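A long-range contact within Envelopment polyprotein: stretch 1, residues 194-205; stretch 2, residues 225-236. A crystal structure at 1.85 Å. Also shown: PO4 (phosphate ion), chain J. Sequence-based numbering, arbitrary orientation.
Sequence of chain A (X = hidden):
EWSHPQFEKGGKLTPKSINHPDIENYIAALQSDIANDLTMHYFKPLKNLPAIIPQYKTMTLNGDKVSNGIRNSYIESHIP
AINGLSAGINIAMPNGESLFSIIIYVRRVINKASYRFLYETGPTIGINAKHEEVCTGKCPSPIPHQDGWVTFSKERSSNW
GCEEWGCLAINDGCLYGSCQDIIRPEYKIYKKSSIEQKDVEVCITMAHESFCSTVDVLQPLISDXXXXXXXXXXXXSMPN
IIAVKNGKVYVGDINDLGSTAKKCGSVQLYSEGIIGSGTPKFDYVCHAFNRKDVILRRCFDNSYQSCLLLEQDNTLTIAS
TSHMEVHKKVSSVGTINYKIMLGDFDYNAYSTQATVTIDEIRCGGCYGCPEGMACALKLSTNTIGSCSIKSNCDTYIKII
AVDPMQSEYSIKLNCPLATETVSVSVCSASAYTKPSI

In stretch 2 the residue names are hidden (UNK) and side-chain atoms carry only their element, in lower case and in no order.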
ATOM      1  N   SER A 194     -13.685   6.903  -2.661  1.00 26.91           N
ATOM      2  CA  SER A 194     -14.383   5.643  -2.393  1.00 27.32           C
ATOM      3  C   SER A 194     -13.331   4.632  -1.953  1.00 27.41           C
ATOM      4  O   SER A 194     -12.120   4.864  -2.078  1.00 23.88           O
ATOM      5  CB  SER A 194     -15.134   5.117  -3.622  1.00 28.41           C
ATOM      6  OG  SER A 194     -14.207   4.644  -4.587  1.00 28.86           O
ATOM      7  N   ILE A 195     -13.789   3.508  -1.416  1.00 29.20           N
ATOM      8  CA  ILE A 195     -12.883   2.368  -1.352  1.00 26.48           C
ATOM      9  C   ILE A 195     -12.582   1.908  -2.782  1.00 25.35           C
ATOM     10  O   ILE A 195     -13.357   2.153  -3.731  1.00 28.17           O
ATOM     11  CB  ILE A 195     -13.515   1.245  -0.503  1.00 25.34           C
ATOM     12  CG1 ILE A 195     -12.492   0.141  -0.172  1.00 24.92           C
ATOM     13  CG2 ILE A 195     -14.784   0.745  -1.192  1.00 24.24           C
ATOM     14  CD1 ILE A 195     -12.932  -0.842   0.974  1.00 27.25           C
ATOM     15  N   GLU A 196     -11.432   1.286  -2.975  1.00 24.04           N
ATOM     16  CA  GLU A 196     -11.272   0.703  -4.291  1.00 24.26           C
ATOM     17  C   GLU A 196     -11.956  -0.656  -4.289  1.00 25.80           C
ATOM     18  O   GLU A 196     -12.209  -1.226  -3.231  1.00 25.27           O
ATOM     19  CB  GLU A 196      -9.792   0.557  -4.673  1.00 26.57           C
ATOM     20  CG  GLU A 196      -8.974  -0.477  -3.844  1.00 27.41           C
ATOM     21  CD  GLU A 196      -7.548  -0.641  -4.408  1.00 27.67           C
ATOM     22  OE1 GLU A 196      -6.739   0.284  -4.237  1.00 24.81           O
ATOM     23  OE2 GLU A 196      -7.219  -1.671  -5.043  1.00 27.84           O
ATOM     24  N   GLN A 197     -12.320  -1.129  -5.469  1.00 24.52           N
ATOM     25  CA  GLN A 197     -12.973  -2.442  -5.562  1.00 23.05           C
ATOM     26  C   GLN A 197     -12.456  -3.173  -6.786  1.00 26.72           C
ATOM     27  O   GLN A 197     -12.017  -2.559  -7.761  1.00 26.19           O
ATOM     28  CB  GLN A 197     -14.510  -2.290  -5.595  1.00 24.93           C
ATOM     29  CG  GLN A 197     -15.038  -1.524  -6.793  1.00 28.79           C
ATOM     30  CD  GLN A 197     -16.507  -1.250  -6.623  1.00 31.39           C
ATOM     31  OE1 GLN A 197     -16.888  -0.442  -5.767  1.00 30.77           O
ATOM     32  NE2 GLN A 197     -17.352  -1.950  -7.389  1.00 35.27           N
ATOM     33  N   LYS A 198     -12.484  -4.508  -6.713  1.00 26.62           N
ATOM     34  CA  LYS A 198     -12.217  -5.337  -7.869  1.00 26.76           C
ATOM     35  C   LYS A 198     -13.462  -5.461  -8.720  1.00 27.73           C
ATOM     36  O   LYS A 198     -14.589  -5.480  -8.215  1.00 32.43           O
ATOM     37  CB  LYS A 198     -11.802  -6.752  -7.426  1.00 29.17           C
ATOM     38  CG  LYS A 198     -10.672  -6.718  -6.447  1.00 30.97           C
ATOM     39  CD  LYS A 198     -10.317  -8.109  -6.050  1.00 30.14           C
ATOM     40  CE  LYS A 198      -9.258  -7.999  -4.994  1.00 26.84           C
ATOM     41  NZ  LYS A 198      -9.869  -7.841  -3.567  1.00 28.81           N
ATOM     42  N   ASP A 199     -13.255  -5.537 -10.032  1.00 24.28           N
ATOM     43  CA  ASP A 199     -14.325  -5.806 -10.977  1.00 27.54           C
ATOM     44  C   ASP A 199     -13.878  -7.017 -11.808  1.00 26.97           C
ATOM     45  O   ASP A 199     -12.982  -6.884 -12.657  1.00 29.82           O
ATOM     46  CB  ASP A 199     -14.560  -4.549 -11.826  1.00 32.68           C
ATOM     47  CG  ASP A 199     -15.629  -4.738 -12.912  1.00 42.38           C
ATOM     48  OD1 ASP A 199     -16.274  -5.804 -12.987  1.00 41.28           O
ATOM     49  OD2 ASP A 199     -15.830  -3.796 -13.707  1.00 43.53           O
ATOM     50  N   VAL A 200     -14.471  -8.193 -11.538  1.00 24.48           N
ATOM     51  CA  VAL A 200     -14.019  -9.461 -12.128  1.00 24.18           C
ATOM     52  C   VAL A 200     -15.209 -10.116 -12.804  1.00 27.33           C
ATOM     53  O   VAL A 200     -16.282 -10.277 -12.194  1.00 27.29           O
ATOM     54  CB  VAL A 200     -13.387 -10.417 -11.087  1.00 23.35           C
ATOM     55  CG1 VAL A 200     -12.994 -11.785 -11.718  1.00 22.94           C
ATOM     56  CG2 VAL A 200     -12.172  -9.770 -10.459  1.00 23.11           C
ATOM     57  N   GLU A 201     -15.022 -10.483 -14.066  1.00 25.68           N
ATOM     58  CA  GLU A 201     -16.030 -11.223 -14.789  1.00 23.73           C
ATOM     59  C   GLU A 201     -15.408 -12.504 -15.299  1.00 23.48           C
ATOM     60  O   GLU A 201     -14.315 -12.492 -15.886  1.00 23.30           O
ATOM     61  CB  GLU A 201     -16.579 -10.376 -15.932  1.00 26.93           C
ATOM     62  CG  GLU A 201     -17.660 -11.113 -16.798  1.00 33.15           C
ATOM     63  CD  GLU A 201     -17.986 -10.301 -18.051  1.00 42.97           C
ATOM     64  OE1 GLU A 201     -17.049  -9.713 -18.639  1.00 51.15           O
ATOM     65  OE2 GLU A 201     -19.161 -10.221 -18.420  1.00 44.49           O
ATOM     66  N   VAL A 202     -16.152 -13.604 -15.165  1.00 24.24           N
ATOM     67  CA  VAL A 202     -15.639 -14.911 -15.586  1.00 25.71           C
ATOM     68  C   VAL A 202     -16.682 -15.574 -16.461  1.00 26.03           C
ATOM     69  O   VAL A 202     -17.883 -15.334 -16.304  1.00 26.18           O
ATOM     70  CB  VAL A 202     -15.303 -15.821 -14.385  1.00 26.51           C
ATOM     71  CG1 VAL A 202     -14.259 -15.154 -13.494  1.00 29.04           C
ATOM     72  CG2 VAL A 202     -16.556 -16.181 -13.628  1.00 27.84           C
ATOM     73  N   CYS A 203     -16.218 -16.360 -17.450  1.00 24.06           N
ATOM     74  CA  CYS A 203     -17.112 -16.951 -18.433  1.00 22.35           C
ATOM     75  C   CYS A 203     -16.855 -18.448 -18.543  1.00 23.36           C
ATOM     76  O   CYS A 203     -15.734 -18.921 -18.359  1.00 24.20           O
ATOM     77  CB  CYS A 203     -16.955 -16.382 -19.874  1.00 28.89           C
ATOM     78  SG  CYS A 203     -17.182 -14.561 -19.944  1.00 30.93           S
ATOM     79  N   ILE A 204     -17.925 -19.177 -18.825  1.00 22.67           N
ATOM     80  CA  ILE A 204     -17.839 -20.549 -19.341  1.00 22.29           C
ATOM     81  C   ILE A 204     -17.894 -20.440 -20.852  1.00 24.47           C
ATOM     82  O   ILE A 204     -18.917 -20.041 -21.426  1.00 26.25           O
ATOM     83  CB  ILE A 204     -18.999 -21.418 -18.831  1.00 25.16           C
ATOM     84  CG1 ILE A 204     -19.080 -21.388 -17.308  1.00 26.34           C
ATOM     85  CG2 ILE A 204     -18.843 -22.932 -19.309  1.00 22.50           C
ATOM     86  CD1 ILE A 204     -17.842 -21.947 -16.628  1.00 26.27           C
ATOM     87  N   THR A 205     -16.829 -20.844 -21.522  1.00 25.67           N
ATOM     88  CA  THR A 205     -16.765 -20.679 -22.967  1.00 29.41           C
ATOM     89  C   THR A 205     -16.877 -22.055 -23.629  1.00 31.23           C
ATOM     90  O   THR A 205     -16.065 -22.963 -23.370  1.00 30.74           O
ATOM     91  CB  THR A 205     -15.487 -19.941 -23.345  1.00 31.15           C
ATOM     92  OG1 THR A 205     -15.593 -18.595 -22.841  1.00 30.75           O
ATOM     93  CG2 THR A 205     -15.249 -19.888 -24.881  1.00 32.82           C
ATOM     94  N   UNK A 225     -24.340 -28.117 -12.836  1.00 27.93           N
ATOM     95  CA  UNK A 225     -23.148 -28.797 -13.340  1.00 26.09           C
ATOM     96  C   UNK A 225     -21.837 -28.082 -13.032  1.00 25.49           C
ATOM     97  O   UNK A 225     -20.777 -28.743 -12.921  1.00 28.84           O
ATOM     98  n   UNK A 225     -28.041 -31.394 -17.111  1.00 34.49           N
ATOM     99  c   UNK A 225     -24.416 -29.902 -15.261  1.00 24.62           C
ATOM    100  n   UNK A 225     -25.870 -30.585 -17.073  1.00 28.94           N
ATOM    101  c   UNK A 225     -24.833 -29.642 -16.701  1.00 29.60           C
ATOM    102  c   UNK A 225     -23.275 -28.950 -14.859  1.00 22.26           C
ATOM    103  n   UNK A 225     -27.558 -29.378 -16.088  1.00 29.65           N
ATOM    104  c   UNK A 225     -27.153 -30.447 -16.751  1.00 29.25           C
ATOM    105  N   UNK A 226     -21.850 -26.751 -12.928  1.00 23.81           N
ATOM    106  CA  UNK A 226     -20.596 -26.001 -12.823  1.00 23.00           C
ATOM    107  C   UNK A 226     -20.672 -24.995 -11.689  1.00 23.42           C
ATOM    108  O   UNK A 226     -21.640 -24.227 -11.574  1.00 26.01           O
ATOM    109  c   UNK A 226     -20.169 -26.305 -15.314  1.00 25.70           C
ATOM    110  c   UNK A 226     -18.917 -24.444 -13.938  1.00 23.02           C
ATOM    111  c   UNK A 226     -20.232 -25.290 -14.140  1.00 25.54           C
ATOM    112  c   UNK A 226     -20.111 -25.569 -16.667  1.00 25.35           C
ATOM    113  N   UNK A 227     -19.686 -25.047 -10.802  1.00 22.75           N
ATOM    114  CA  UNK A 227     -19.595 -24.038  -9.752  1.00 23.69           C
ATOM    115  C   UNK A 227     -18.273 -23.296  -9.873  1.00 22.19           C
ATOM    116  O   UNK A 227     -17.238 -23.893 -10.196  1.00 24.76           O
ATOM    117  n   UNK A 227     -21.996 -27.208  -9.216  1.00 32.93           N
ATOM    118  c   UNK A 227     -21.015 -26.736  -8.404  1.00 31.75           C
ATOM    119  o   UNK A 227     -20.097 -27.442  -7.942  1.00 34.35           O
ATOM    120  c   UNK A 227     -21.074 -25.356  -8.091  1.00 25.46           C
ATOM    121  c   UNK A 227     -19.731 -24.690  -8.343  1.00 25.06           C
ATOM    122  N   UNK A 228     -18.288 -21.984  -9.577  1.00 26.89           N
ATOM    123  CA  UNK A 228     -17.050 -21.236  -9.567  1.00 24.14           C
ATOM    124  C   UNK A 228     -17.061 -20.279  -8.379  1.00 25.45           C
ATOM    125  O   UNK A 228     -18.125 -19.857  -7.922  1.00 27.20           O
ATOM    126  c   UNK A 228     -16.840 -20.400 -10.863  1.00 24.19           C
ATOM    127  c   UNK A 228     -18.420 -20.850 -12.674  1.00 29.63           C
ATOM    128  c   UNK A 228     -16.987 -21.073 -12.243  1.00 28.14           C
ATOM    129  c   UNK A 228     -15.989 -20.480 -13.255  1.00 27.88           C
ATOM    130  N   UNK A 229     -15.875 -19.985  -7.828  1.00 21.69           N
ATOM    131  CA  UNK A 229     -15.793 -18.915  -6.802  1.00 22.79           C
ATOM    132  C   UNK A 229     -14.497 -18.139  -6.990  1.00 21.13           C
ATOM    133  O   UNK A 229     -13.518 -18.636  -7.573  1.00 24.41           O
ATOM    134  o   UNK A 229     -14.897 -21.494  -4.530  1.00 24.68           O
ATOM    135  o   UNK A 229     -13.592 -19.754  -4.747  1.00 25.65           O
ATOM    136  c   UNK A 229     -15.921 -19.438  -5.349  1.00 21.88           C
ATOM    137  c   UNK A 229     -14.716 -20.276  -4.857  1.00 24.47           C
ATOM    138  N   UNK A 230     -14.458 -16.890  -6.486  1.00 20.34           N
ATOM    139  CA  UNK A 230     -13.175 -16.207  -6.373  1.00 19.67           C
ATOM    140  C   UNK A 230     -12.716 -16.200  -4.909  1.00 22.82           C
ATOM    141  O   UNK A 230     -13.507 -15.954  -3.990  1.00 23.36           O
ATOM    142  c   UNK A 230     -14.316 -13.976  -6.157  1.00 23.92           C
ATOM    143  c   UNK A 230     -11.879 -14.160  -6.915  1.00 19.75           C
ATOM    144  c   UNK A 230     -13.263 -14.781  -6.949  1.00 21.25           C
ATOM    145  c   UNK A 230     -11.833 -12.742  -7.686  1.00 21.80           C
ATOM    146  N   UNK A 231     -11.452 -16.533  -4.680  1.00 19.90           N
ATOM    147  CA  UNK A 231     -10.786 -16.310  -3.407  1.00 20.92           C
ATOM    148  C   UNK A 231      -9.819 -15.135  -3.592  1.00 22.50           C
ATOM    149  O   UNK A 231      -9.090 -15.066  -4.593  1.00 23.05           O
ATOM    150  n   UNK A 231     -13.305 -18.804  -2.094  1.00 22.64           N
ATOM    151  o   UNK A 231     -11.734 -18.019  -0.603  1.00 24.40           O
ATOM    152  c   UNK A 231     -12.032 -18.506  -1.728  1.00 23.70           C
ATOM    153  c   UNK A 231     -10.953 -18.777  -2.766  1.00 22.42           C
ATOM    154  c   UNK A 231     -10.035 -17.588  -2.970  1.00 22.93           C
ATOM    155  N   UNK A 232      -9.842 -14.190  -2.669  1.00 24.56           N
ATOM    156  CA  UNK A 232      -9.050 -12.992  -2.877  1.00 23.42           C
ATOM    157  C   UNK A 232      -8.671 -12.390  -1.533  1.00 24.91           C
ATOM    158  O   UNK A 232      -8.923 -12.968  -0.465  1.00 24.22           O
ATOM    159  c   UNK A 232      -9.842 -12.005  -3.753  1.00 24.56           C
ATOM    160  o   UNK A 232      -9.042 -10.811  -4.030  1.00 25.29           O
ATOM    161  c   UNK A 232     -11.111 -11.594  -2.996  1.00 25.99           C
ATOM    162  N   UNK A 233      -8.076 -11.175  -1.590  1.00 23.64           N
ATOM    163  CA  UNK A 233      -7.683 -10.448  -0.406  1.00 23.10           C
ATOM    164  C   UNK A 233      -7.910  -8.971  -0.742  1.00 21.06           C
ATOM    165  O   UNK A 233      -7.803  -8.566  -1.896  1.00 25.93           O
ATOM    166  c   UNK A 233      -6.011 -12.213   0.384  1.00 29.60           C
ATOM    167  c   UNK A 233      -5.608  -9.841   1.098  1.00 30.03           C
ATOM    168  c   UNK A 233      -4.580 -12.613   0.472  1.00 31.19           C
ATOM    169  c   UNK A 233      -6.198 -10.741  -0.048  1.00 25.26           C
ATOM    170  N   UNK A 234      -8.322  -8.208   0.247  1.00 22.35           N
ATOM    171  CA  UNK A 234      -8.515  -6.772   0.016  1.00 23.37           C
ATOM    172  C   UNK A 234      -7.216  -6.140  -0.491  1.00 22.75           C
ATOM    173  O   UNK A 234      -6.152  -6.386   0.075  1.00 24.59           O
ATOM    174  c   UNK A 234     -10.008  -4.116   2.393  1.00 36.05           C
ATOM    175  o   UNK A 234     -10.835  -3.230   2.345  1.00 41.08           O
ATOM    176  n   UNK A 234      -9.707  -4.711   3.503  1.00 35.82           N
ATOM    177  c   UNK A 234      -8.932  -6.121   1.309  1.00 23.10           C
ATOM    178  c   UNK A 234      -9.300  -4.641   1.124  1.00 28.18           C
ATOM    179  N   UNK A 235      -7.303  -5.343  -1.568  1.00 23.59           N
ATOM    180  CA  UNK A 235      -6.119  -4.704  -2.148  1.00 19.92           C
ATOM    181  C   UNK A 235      -6.148  -3.225  -1.843  1.00 23.19           C
ATOM    182  O   UNK A 235      -7.201  -2.647  -1.564  1.00 25.15           O
ATOM    183  c   UNK A 235      -6.052  -6.416  -4.027  1.00 23.44           C
ATOM    184  c   UNK A 235      -6.015  -4.869  -3.688  1.00 20.58           C
ATOM    185  s   UNK A 235      -5.900  -6.751  -5.794  1.00 26.04           S
ATOM    186  c   UNK A 235      -4.295  -6.151  -6.288  1.00 26.45           C
ATOM    187  N   UNK A 236      -4.978  -2.638  -1.906  1.00 23.45           N
ATOM    188  CA  UNK A 236      -4.820  -1.209  -1.651  1.00 27.88           C
ATOM    189  C   UNK A 236      -3.745  -0.730  -2.658  1.00 32.30           C
ATOM    190  O   UNK A 236      -2.608  -0.445  -2.355  1.00 42.31           O
ATOM    191  c   UNK A 236      -4.314   0.502   0.132  1.00 45.64           C
ATOM    192  o   UNK A 236      -4.938   1.288  -0.623  1.00 41.09           O
ATOM    193  c   UNK A 236      -4.463  -0.978  -0.184  1.00 33.97           C
ATOM    194  o   UNK A 236      -3.580   0.872   1.085  1.00 50.68           O
TER
HETATM  195  P   PO4 J1409     -21.279  -2.198  -7.074  1.00 67.33           P
HETATM  196  O1  PO4 J1409     -20.476  -1.490  -8.131  1.00 67.50           O
HETATM  197  O2  PO4 J1409     -22.243  -1.208  -6.435  1.00 67.31           O
HETATM  198  O3  PO4 J1409     -20.401  -2.803  -6.003  1.00 67.14           O
HETATM  199  O4  PO4 J1409     -22.038  -3.337  -7.710  1.00 67.72           O
HETATM  200  O   HOH W   1      -7.024   1.884  -2.104  1.00 33.20           O
HETATM  201  O   HOH W   2      -9.831  -4.965  -3.050  1.00 24.27           O

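Position 225 carries seven side-chain atoms beyond the backbone, three carbons, a nitrogen, then a carbon bearing two more nitrogens: a guanidinium, hence Arg-225. Its side chain is out of reach of stretch 1; the nearest approach is 8.7 Å, from Arg-225 CB to Ile-204 CG2.

Position 226 has four carbons, forked at the first, one arm two carbons long, which defines Ile-226. Its CA-to-CB bond points toward stretch 1, and its CG2 lies 3.8 Å from Ile-204 CD1.

At 227, three carbons end in one oxygen and one nitrogen, giving Gln-227, which points away. Position 228 again has four carbons, but forked at the second: Leu-228. Its CD2 sits 4.1 Å from Ile-204 CD1 and 4.4 Å from Val-202 CG2.

Position 229 shows two carbons, the second with two oxygens. This carboxylate is Asp-229, directed away from stretch 1. At 230 the four carbons fork at the first, one arm two carbons long, so it is Ile-230; with chi1 and chi2 both t, its CD1 reaches within 4.1 Å of Val-200 CG2.

Position 231 has three carbons, the third carrying oxygen and nitrogen: Gln-231. Out of reach of stretch 1, it donates from NE2 to Asp-229 OD1 at 2.8 Å, nearly linear at 171°.

Position 232 has one carbon bearing an oxygen and a carbon, the pattern of Thr-232. Its OG1 is 3.0 Å from Lys-198 CE. The four carbons at 233, forked at the first with one two-carbon arm, are Ile-233. Its side chain points away, while its backbone O accepts a hydrogen bond from Lys-198 NZ at 2.8 Å.

Position 234 has three carbons and a terminal oxygen and nitrogen, hence Gln-234; its side-chain end approaches Ile-195. Position 235 is an unbranched chain of two carbons, sulfur and carbon, Met-235, whose SD lies 3.7 Å from Lys-198 CE. Position 236, two carbons with two oxygens on the second, is Asp-236. Its CA-to-CB bond points away.

The two strands run nearly antiparallel, at 157°, with axes 9.7 Å apart at closest approach. That spacing is too wide for backbone pairing and suits packed side chains: the register pairs Val-200 with Ile-230, Val-202 with Leu-228 and Ile-204 with Ile-226, and alternate residues supply the apolar layer. Beyond it the contact turns polar. Water 2 accepts from Lys-198 NZ (2.9 Å) and Met-235 N (3.0 Å). Water 1 donates to Glu-196 OE1 (2.7 Å) and Asp-236 OD1 (2.6 Å), bridging like-charged carboxylates whose OE1 and OD1 atoms stand 4.2 Å apart. Together the stretches bury 568 Å².

Stretch 2 225-236: RIQLDIQTIQMD
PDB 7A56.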